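Long-range contacts in exported protein (Bacteroides fragilis, PDB 4JX0), which is of unknown function but binds magnesium, pairing a BT_3987-like N-terminal domain with a second, C-terminal domain of probable F5/F8 type C kind: residues 71-77 / 117-123; 201-206 / 218-222; 208-214 / 313-317. One frame throughout, in Å; residues are numbered along the deposited sequence.

Contact 1 (71-77 / 117-123); sequences VKVTKPY and LKAGELE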
loop_
_atom_site.group_PDB
_atom_site.type_symbol
_atom_site.label_atom_id
_atom_site.label_comp_id
_atom_site.label_asym_id
_atom_site.label_seq_id
_atom_site.Cartn_x
_atom_site.Cartn_y
_atom_site.Cartn_z
ATOM N N VAL A 71 -23.551 1.244 -6.741
ATOM C CA VAL A 71 -24.402 2.054 -7.616
ATOM C C VAL A 71 -25.765 2.147 -6.965
ATOM O O VAL A 71 -26.425 1.123 -6.825
ATOM C CB VAL A 71 -24.496 1.494 -9.051
ATOM C CG1 VAL A 71 -25.313 2.428 -9.945
ATOM C CG2 VAL A 71 -23.109 1.249 -9.641
ATOM N N LYS A 72 -26.186 3.359 -6.566
ATOM C CA LYS A 72 -27.465 3.583 -5.897
ATOM C C LYS A 72 -28.524 4.173 -6.851
ATOM O O LYS A 72 -28.182 4.814 -7.837
ATOM C CB LYS A 72 -27.267 4.550 -4.710
ATOM C CG LYS A 72 -26.304 4.052 -3.636
ATOM C CD LYS A 72 -25.978 5.113 -2.581
ATOM C CE LYS A 72 -27.071 5.298 -1.563
ATOM N NZ LYS A 72 -26.702 6.303 -0.532
ATOM N N VAL A 73 -29.809 3.960 -6.523
ATOM C CA VAL A 73 -30.967 4.548 -7.200
ATOM C C VAL A 73 -31.775 5.223 -6.080
ATOM O O VAL A 73 -31.838 4.683 -4.970
ATOM C CB VAL A 73 -31.791 3.557 -8.068
ATOM C CG1 VAL A 73 -32.398 2.442 -7.237
ATOM C CG2 VAL A 73 -32.865 4.283 -8.875
ATOM N N THR A 74 -32.313 6.423 -6.329
ATOM C CA THR A 74 -32.977 7.207 -5.283
ATOM C C THR A 74 -34.281 6.589 -4.745
ATOM O O THR A 74 -34.631 6.843 -3.591
ATOM C CB THR A 74 -33.240 8.621 -5.783
ATOM O OG1 THR A 74 -33.930 8.555 -7.027
ATOM C CG2 THR A 74 -31.957 9.410 -5.943
ATOM N N LYS A 75 -34.992 5.804 -5.561
ATOM C CA LYS A 75 -36.274 5.199 -5.190
ATOM C C LYS A 75 -36.411 3.860 -5.911
ATOM O O LYS A 75 -35.885 3.747 -7.014
ATOM C CB LYS A 75 -37.401 6.175 -5.604
ATOM C CG LYS A 75 -38.795 5.804 -5.134
ATOM C CD LYS A 75 -39.765 7.000 -5.111
ATOM C CE LYS A 75 -39.812 7.816 -6.384
ATOM N NZ LYS A 75 -41.036 8.666 -6.462
ATOM N N PRO A 76 -37.087 2.825 -5.369
ATOM C CA PRO A 76 -37.186 1.562 -6.117
ATOM C C PRO A 76 -37.896 1.768 -7.445
ATOM O O PRO A 76 -38.899 2.485 -7.501
ATOM C CB PRO A 76 -37.970 0.649 -5.175
ATOM C CG PRO A 76 -37.809 1.256 -3.831
ATOM C CD PRO A 76 -37.787 2.724 -4.075
ATOM N N TYR A 77 -37.334 1.197 -8.521
ATOM C CA TYR A 77 -37.836 1.367 -9.885
ATOM C C TYR A 77 -38.636 0.121 -10.329
ATOM O O TYR A 77 -38.350 -0.996 -9.894
ATOM C CB TYR A 77 -36.651 1.656 -10.816
ATOM C CG TYR A 77 -37.041 2.237 -12.151
ATOM C CD1 TYR A 77 -37.539 3.531 -12.249
ATOM C CD2 TYR A 77 -36.819 1.537 -13.330
ATOM C CE1 TYR A 77 -37.891 4.079 -13.481
ATOM C CE2 TYR A 77 -37.154 2.077 -14.567
ATOM C CZ TYR A 77 -37.679 3.354 -14.641
ATOM O OH TYR A 77 -38.049 3.845 -15.865
ATOM N N LEU A 117 -29.546 -3.328 -11.215
ATOM C CA LEU A 117 -30.421 -2.899 -10.120
ATOM C C LEU A 117 -31.758 -3.568 -10.369
ATOM O O LEU A 117 -32.535 -3.071 -11.186
ATOM C CB LEU A 117 -30.574 -1.367 -10.078
ATOM C CG LEU A 117 -29.494 -0.610 -9.350
ATOM C CD1 LEU A 117 -29.327 0.778 -9.923
ATOM C CD2 LEU A 117 -29.784 -0.534 -7.884
ATOM N N LYS A 118 -31.997 -4.733 -9.758
ATOM C CA LYS A 118 -33.232 -5.487 -10.016
ATOM C C LYS A 118 -34.467 -4.754 -9.479
ATOM O O LYS A 118 -34.380 -4.104 -8.437
ATOM C CB LYS A 118 -33.149 -6.914 -9.446
ATOM C CG LYS A 118 -32.137 -7.767 -10.202
ATOM C CD LYS A 118 -32.434 -9.250 -10.148
ATOM C CE LYS A 118 -31.868 -9.985 -11.340
ATOM N NZ LYS A 118 -32.818 -9.996 -12.485
ATOM N N ALA A 119 -35.594 -4.816 -10.222
ATOM C CA ALA A 119 -36.847 -4.146 -9.858
ATOM C C ALA A 119 -37.133 -4.287 -8.371
ATOM O O ALA A 119 -37.288 -5.413 -7.889
ATOM C CB ALA A 119 -37.999 -4.725 -10.651
ATOM N N GLY A 120 -37.108 -3.165 -7.652
ATOM C CA GLY A 120 -37.333 -3.136 -6.215
ATOM C C GLY A 120 -36.088 -2.851 -5.402
ATOM O O GLY A 120 -36.200 -2.362 -4.274
ATOM N N GLU A 121 -34.893 -3.191 -5.939
ATOM C CA GLU A 121 -33.625 -2.946 -5.249
ATOM C C GLU A 121 -33.256 -1.471 -5.280
ATOM O O GLU A 121 -33.711 -0.734 -6.160
ATOM C CB GLU A 121 -32.473 -3.740 -5.890
ATOM C CG GLU A 121 -32.597 -5.247 -5.802
ATOM C CD GLU A 121 -31.328 -5.965 -6.215
ATOM O OE1 GLU A 121 -30.745 -5.586 -7.255
ATOM O OE2 GLU A 121 -30.914 -6.904 -5.497
ATOM N N LEU A 122 -32.408 -1.058 -4.324
ATOM C CA LEU A 122 -31.881 0.302 -4.217
ATOM C C LEU A 122 -30.374 0.364 -4.523
ATOM O O LEU A 122 -29.859 1.465 -4.717
ATOM C CB LEU A 122 -32.136 0.875 -2.812
ATOM C CG LEU A 122 -33.571 1.283 -2.489
ATOM C CD1 LEU A 122 -33.716 1.564 -1.013
ATOM C CD2 LEU A 122 -34.007 2.510 -3.290
ATOM N N GLU A 123 -29.656 -0.784 -4.526
ATOM C CA GLU A 123 -28.214 -0.802 -4.765
ATOM C C GLU A 123 -27.781 -1.999 -5.596
ATOM O O GLU A 123 -28.473 -3.014 -5.664
ATOM C CB GLU A 123 -27.434 -0.850 -3.433
ATOM C CG GLU A 123 -27.828 0.191 -2.394
ATOM C CD GLU A 123 -26.997 0.190 -1.120
ATOM O OE1 GLU A 123 -26.443 -0.877 -0.765
ATOM O OE2 GLU A 123 -26.931 1.247 -0.452
#

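Contact 2 (201-206 / 218-222); sequences IRPDKL and NWYTS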
loop_
_atom_site.group_PDB
_atom_site.type_symbol
_atom_site.label_atom_id
_atom_site.label_comp_id
_atom_site.label_asym_id
_atom_site.label_seq_id
_atom_site.Cartn_x
_atom_site.Cartn_y
_atom_site.Cartn_z
ATOM N N ILE A 201 14.167 8.255 17.693
ATOM C CA ILE A 201 13.649 8.057 19.049
ATOM C C ILE A 201 14.716 7.397 19.925
ATOM O O ILE A 201 15.467 6.541 19.446
ATOM C CB ILE A 201 12.336 7.234 19.024
ATOM C CG1 ILE A 201 11.633 7.303 20.379
ATOM C CG2 ILE A 201 12.556 5.767 18.584
ATOM C CD1 ILE A 201 10.187 6.985 20.334
ATOM N N ARG A 202 14.788 7.819 21.207
ATOM C CA ARG A 202 15.727 7.306 22.213
ATOM C C ARG A 202 17.154 7.147 21.678
ATOM O O ARG A 202 17.742 6.080 21.838
ATOM C CB ARG A 202 15.229 5.961 22.763
ATOM C CG ARG A 202 13.930 6.073 23.508
ATOM C CD ARG A 202 13.372 4.736 23.921
ATOM N NE ARG A 202 12.066 4.932 24.546
ATOM C CZ ARG A 202 10.895 4.983 23.914
ATOM N NH1 ARG A 202 10.826 4.794 22.602
ATOM N NH2 ARG A 202 9.779 5.200 24.594
ATOM N N PRO A 203 17.749 8.190 21.062
ATOM C CA PRO A 203 19.128 8.044 20.554
ATOM C C PRO A 203 20.135 7.727 21.668
ATOM O O PRO A 203 21.084 6.973 21.458
ATOM C CB PRO A 203 19.405 9.388 19.887
ATOM C CG PRO A 203 18.447 10.330 20.516
ATOM C CD PRO A 203 17.224 9.544 20.811
ATOM N N ASP A 204 19.883 8.271 22.869
ATOM C CA ASP A 204 20.693 8.048 24.076
ATOM C C ASP A 204 20.742 6.558 24.515
ATOM O O ASP A 204 21.672 6.178 25.225
ATOM C CB ASP A 204 20.162 8.911 25.247
ATOM C CG ASP A 204 18.683 8.710 25.582
ATOM O OD1 ASP A 204 17.822 9.088 24.743
ATOM O OD2 ASP A 204 18.384 8.211 26.693
ATOM N N LYS A 205 19.755 5.728 24.102
ATOM C CA LYS A 205 19.691 4.309 24.468
ATOM C C LYS A 205 20.232 3.379 23.362
ATOM O O LYS A 205 20.055 2.164 23.468
ATOM C CB LYS A 205 18.226 3.934 24.778
ATOM C CG LYS A 205 17.555 4.781 25.861
ATOM C CD LYS A 205 18.331 4.790 27.172
ATOM C CE LYS A 205 17.518 5.323 28.329
ATOM N NZ LYS A 205 18.371 5.684 29.497
ATOM N N LEU A 206 20.911 3.914 22.330
ATOM C CA LEU A 206 21.393 3.078 21.217
ATOM C C LEU A 206 22.692 2.314 21.530
ATOM O O LEU A 206 23.035 1.408 20.771
ATOM C CB LEU A 206 21.589 3.920 19.944
ATOM C CG LEU A 206 20.322 4.544 19.336
ATOM C CD1 LEU A 206 20.683 5.561 18.297
ATOM C CD2 LEU A 206 19.427 3.494 18.716
ATOM N N ASN A 218 16.610 -1.530 26.183
ATOM C CA ASN A 218 16.748 -0.100 26.448
ATOM C C ASN A 218 16.117 0.707 25.293
ATOM O O ASN A 218 15.401 1.669 25.562
ATOM C CB ASN A 218 18.203 0.279 26.673
ATOM C CG ASN A 218 18.696 -0.118 28.038
ATOM O OD1 ASN A 218 18.231 0.410 29.054
ATOM N ND2 ASN A 218 19.624 -1.067 28.113
ATOM N N TRP A 219 16.360 0.309 24.021
ATOM C CA TRP A 219 15.795 0.957 22.842
ATOM C C TRP A 219 14.591 0.197 22.288
ATOM O O TRP A 219 14.634 -1.023 22.123
ATOM C CB TRP A 219 16.851 1.062 21.738
ATOM C CG TRP A 219 16.401 1.880 20.567
ATOM C CD1 TRP A 219 16.466 3.235 20.444
ATOM C CD2 TRP A 219 15.755 1.398 19.384
ATOM N NE1 TRP A 219 15.919 3.629 19.242
ATOM C CE2 TRP A 219 15.473 2.520 18.573
ATOM C CE3 TRP A 219 15.350 0.128 18.946
ATOM C CZ2 TRP A 219 14.823 2.403 17.340
ATOM C CZ3 TRP A 219 14.721 0.015 17.718
ATOM C CH2 TRP A 219 14.442 1.142 16.943
ATOM N N TYR A 220 13.552 0.952 21.914
ATOM C CA TYR A 220 12.340 0.434 21.294
ATOM C C TYR A 220 11.612 1.569 20.584
ATOM O O TYR A 220 11.825 2.738 20.912
ATOM C CB TYR A 220 11.423 -0.255 22.324
ATOM C CG TYR A 220 11.030 0.603 23.506
ATOM C CD1 TYR A 220 11.839 0.681 24.629
ATOM C CD2 TYR A 220 9.811 1.270 23.534
ATOM C CE1 TYR A 220 11.474 1.445 25.734
ATOM C CE2 TYR A 220 9.415 2.007 24.647
ATOM C CZ TYR A 220 10.260 2.106 25.743
ATOM O OH TYR A 220 9.936 2.861 26.848
ATOM N N THR A 221 10.796 1.233 19.585
ATOM C CA THR A 221 10.033 2.225 18.831
ATOM C C THR A 221 8.703 2.462 19.523
ATOM O O THR A 221 8.284 1.651 20.349
ATOM C CB THR A 221 9.840 1.765 17.368
ATOM O OG1 THR A 221 9.038 0.589 17.308
ATOM C CG2 THR A 221 11.151 1.504 16.666
ATOM N N SER A 222 8.061 3.595 19.209
ATOM C CA SER A 222 6.733 3.955 19.719
ATOM C C SER A 222 5.695 4.170 18.589
ATOM O O SER A 222 4.512 4.260 18.896
ATOM C CB SER A 222 6.820 5.206 20.576
ATOM O OG SER A 222 7.693 4.980 21.669
#

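Contact 3 (208-214 / 313-317); sequences SLNDGNF and VNEVT. With MG (magnesium ion), chain D.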
loop_
_atom_site.group_PDB
_atom_site.type_symbol
_atom_site.label_atom_id
_atom_site.label_comp_id
_atom_site.label_asym_id
_atom_site.label_seq_id
_atom_site.Cartn_x
_atom_site.Cartn_y
_atom_site.Cartn_z
ATOM N N SER A 208 23.114 0.133 23.773
ATOM C CA SER A 208 22.686 -1.225 24.092
ATOM C C SER A 208 22.614 -2.148 22.858
ATOM O O SER A 208 22.537 -3.365 23.027
ATOM C CB SER A 208 21.309 -1.187 24.753
ATOM O OG SER A 208 20.303 -0.765 23.844
ATOM N N LEU A 209 22.593 -1.587 21.634
ATOM C CA LEU A 209 22.462 -2.388 20.425
ATOM C C LEU A 209 23.758 -3.129 20.064
ATOM O O LEU A 209 23.686 -4.037 19.239
ATOM C CB LEU A 209 21.992 -1.527 19.247
ATOM C CG LEU A 209 20.654 -0.786 19.449
ATOM C CD1 LEU A 209 20.341 0.076 18.263
ATOM C CD2 LEU A 209 19.518 -1.732 19.693
ATOM N N ASN A 210 24.924 -2.784 20.672
ATOM C CA ASN A 210 26.176 -3.509 20.425
ATOM C C ASN A 210 26.978 -3.743 21.728
ATOM O O ASN A 210 28.191 -3.940 21.678
ATOM C CB ASN A 210 27.031 -2.818 19.349
ATOM C CG ASN A 210 27.494 -1.420 19.663
ATOM O OD1 ASN A 210 26.996 -0.748 20.577
ATOM N ND2 ASN A 210 28.425 -0.930 18.851
ATOM N N ASP A 211 26.282 -3.827 22.879
ATOM C CA ASP A 211 26.897 -4.203 24.158
ATOM C C ASP A 211 26.922 -5.744 24.169
ATOM O O ASP A 211 26.571 -6.363 23.164
ATOM C CB ASP A 211 26.126 -3.600 25.354
ATOM C CG ASP A 211 24.684 -4.060 25.579
ATOM O OD1 ASP A 211 24.216 -4.954 24.839
ATOM O OD2 ASP A 211 24.023 -3.525 26.501
ATOM N N GLY A 212 27.293 -6.379 25.257
ATOM C CA GLY A 212 27.280 -7.845 25.260
ATOM C C GLY A 212 25.899 -8.469 25.402
ATOM O O GLY A 212 25.696 -9.617 25.022
ATOM N N ASN A 213 24.945 -7.713 25.982
ATOM C CA ASN A 213 23.610 -8.179 26.339
ATOM C C ASN A 213 22.661 -8.318 25.159
ATOM O O ASN A 213 22.429 -7.358 24.427
ATOM C CB ASN A 213 22.984 -7.240 27.376
ATOM C CG ASN A 213 22.029 -7.943 28.299
ATOM O OD1 ASN A 213 21.261 -8.819 27.887
ATOM N ND2 ASN A 213 22.020 -7.556 29.563
ATOM N N PHE A 214 22.063 -9.518 25.033
ATOM C CA PHE A 214 21.095 -9.873 24.002
ATOM C C PHE A 214 19.651 -9.888 24.509
ATOM O O PHE A 214 18.745 -9.754 23.697
ATOM C CB PHE A 214 21.409 -11.269 23.454
ATOM C CG PHE A 214 22.743 -11.394 22.765
ATOM C CD1 PHE A 214 23.887 -11.676 23.484
ATOM C CD2 PHE A 214 22.840 -11.310 21.385
ATOM C CE1 PHE A 214 25.114 -11.819 22.841
ATOM C CE2 PHE A 214 24.068 -11.445 20.746
ATOM C CZ PHE A 214 25.198 -11.692 21.481
ATOM N N VAL A 313 14.489 -3.812 20.264
ATOM C CA VAL A 313 15.701 -4.276 19.596
ATOM C C VAL A 313 16.744 -4.220 20.704
ATOM O O VAL A 313 17.071 -3.143 21.189
ATOM C CB VAL A 313 16.079 -3.549 18.286
ATOM C CG1 VAL A 313 17.293 -4.203 17.642
ATOM C CG2 VAL A 313 14.911 -3.583 17.302
ATOM N N ASN A 314 17.116 -5.397 21.214
ATOM C CA ASN A 314 18.020 -5.580 22.350
ATOM C C ASN A 314 19.485 -5.669 21.933
ATOM O O ASN A 314 20.366 -5.392 22.751
ATOM C CB ASN A 314 17.634 -6.862 23.090
ATOM C CG ASN A 314 16.199 -6.891 23.550
ATOM O OD1 ASN A 314 15.521 -5.866 23.591
ATOM N ND2 ASN A 314 15.692 -8.073 23.876
ATOM N N GLU A 315 19.746 -6.102 20.686
ATOM C CA GLU A 315 21.095 -6.266 20.144
ATOM C C GLU A 315 21.001 -6.391 18.623
ATOM O O GLU A 315 20.062 -7.010 18.137
ATOM C CB GLU A 315 21.745 -7.519 20.763
ATOM C CG GLU A 315 23.195 -7.757 20.398
ATOM C CD GLU A 315 24.242 -6.942 21.126
ATOM O OE1 GLU A 315 23.882 -6.075 21.956
ATOM O OE2 GLU A 315 25.442 -7.185 20.856
ATOM N N VAL A 316 21.948 -5.793 17.876
ATOM C CA VAL A 316 21.996 -5.852 16.406
ATOM C C VAL A 316 23.330 -6.464 16.011
ATOM O O VAL A 316 24.370 -5.999 16.487
ATOM C CB VAL A 316 21.796 -4.459 15.751
ATOM C CG1 VAL A 316 21.889 -4.548 14.233
ATOM C CG2 VAL A 316 20.467 -3.839 16.165
ATOM N N THR A 317 23.302 -7.501 15.153
ATOM C CA THR A 317 24.503 -8.186 14.658
ATOM C C THR A 317 24.412 -8.282 13.149
ATOM O O THR A 317 23.411 -8.778 12.654
ATOM C CB THR A 317 24.628 -9.585 15.295
ATOM O OG1 THR A 317 24.365 -9.504 16.702
ATOM C CG2 THR A 317 25.975 -10.226 15.044
HETATM MG MG MG D . 22.344 -5.437 23.659
HETATM O O HOH W 1 18.101 -2.101 23.606
HETATM O O HOH W 2 20.996 -4.730 25.211
#

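Contact 1 (71-77 / 117-123)
In this E-set-like N-terminal domain, strand 66-73 pairs antiparallel with the strand starting at Glu123, and the chain beyond it runs past the hairpin turn that links strands 110-117 and 123-130. Val71, buried, sets CG1 4.3 Å from Leu117 CD1, while its O meets Glu123 CA at 3.3 Å in a CA-H...O contact. Lys72 and Glu123 form a non-hydrogen-bonded pair (CA to CA 4.6 Å) with both charged side chains on one face of the sheet, suiting their exposure. Val73 N donates to Leu122 O at 3.1 Å, and its CG1 lies 4.0 Å from Leu117 CD2, a beta-branched residue filling the interior. Thr74 turns away, its hydroxyl bonded to Leu37. The rigid Pro76 ring packs against Leu122, Pro76 CD lying 3.9 Å from Leu122 CD2. Tyr77 sends its hydroxyl to Glu155, but its carbonyl meets the type II turn Lys118-Glu121. There Gly120, whose positive phi (108°) suits a residue without CB, donates a weak hydrogen bond from N to Tyr77 O, 3.4 Å long.

Contact 2 (201-206 / 218-222)
Arg202 dominates this meeting of loop 201-206 with the short strand around Trp219 and Tyr220. Its backbone lies in the left-handed region (44/52), and Arg202 O accepts Lys205 N at 3.0 Å, closing a tight turn. From there the side chain runs out extended (m, then t, t), laying its guanidinium flat on the Tyr220 ring: Arg202 CZ is 3.7 Å from the ring centroid, a stacked cation-pi pair with planes at 26°. Tyr220, with chi1 in p, offers one ring face to this charge. Arg202 NH1 also donates to Ser222 OG at 3.3 Å and, weakly, to Tyr220 O at 2.8 Å.

Trp219 adopts the t rotamer, which carries its indole beneath the loop. Trp219 NE1 donates to Ile201 O at 3.0 Å, sharing its hydrogen weakly with the hydroxyl of Ser199. Leu206, in the mt rotamer, presses CD2 over the indole face, 3.7 Å from the five-membered ring centroid, a CH-pi contact; Leu228 of strand 227-232 and Val313 of strand 312-319 also touch the Trp219 side chain. Ile201 (tt) adds CG2 4.2 Å from Trp219 CZ2. Lys205 bends at both chi1 and chi2 (mm), so its aliphatic start, CB, rests 4.1 Å from Asn218 CB, while NZ makes a long salt bridge with Asp204 OD2 (3.8 Å).

The contact thus divides its chemistry: greasy atoms and a wide aromatic surface bury the loop's inner side, while the arginine's charge is spread over a ring face and two oxygens, holding the loop to the strand without any acidic partner across the contact.

Contact 3 (208-214 / 313-317)
A magnesium ion sits in the contact, held by six oxygens of which three are main-chain carbonyls: Ser208 O, Asn213 O and Asn314 O at 2.2, 2.1 and 2.2 Å from MG. Asp211 OD1 (2.3 Å), Glu315 OE1 (2.4 Å) and water 2 (2.2 Å) complete the MG site, so both segments supply ligands, and the two acids bring the negative charge that a divalent cation demands. A similar metal-binding loop is found in many F5/F8 type C domains, usually holding calcium. Asn213 OD1 accepts from the amides of Thr215 and Ala216, and Glu315 OE2 from Asn192 ND2. Beside the ion, Val316 N donates to Leu209 O at 2.8 Å, and Leu209 CD2 packs on Val313 CG1 at 3.9 Å. Water 1 joins Ser208 OG (2.6 Å), also hydrogen-bonded to Lys205 O, to Val313 O (2.8 Å). Leu209 and Val316 bear on Phe197 of strand 196-199 and on Leu228 and Ile230 of strand 227-232, while Asn314 and Glu315 hydrogen-bond through their backbones to Asp244 of strand 235-244.

How the contacts relate
Contact 1 comes first along the chain and stands alone in the mixed sheet of the N-terminal domain, its centre about 56 Å from that of contact 2 and about 63 Å from that of contact 3, on the opposite side of the chain's centre. Contacts 2 and 3 belong to the C-terminal domain, with centres about 12 Å apart and segments that alternate along the chain. Strands 219-220 and 312-319 are neighbours in one antiparallel sheet, and the two contacts touch where Trp219 CZ3 meets Val313 CG2 at 3.6 Å. One loop, 200-218, serves both: residues 201-206 pack on 218-222, and 208-214 share the magnesium with 313-317, so the metal ties this loop to strand 312-319.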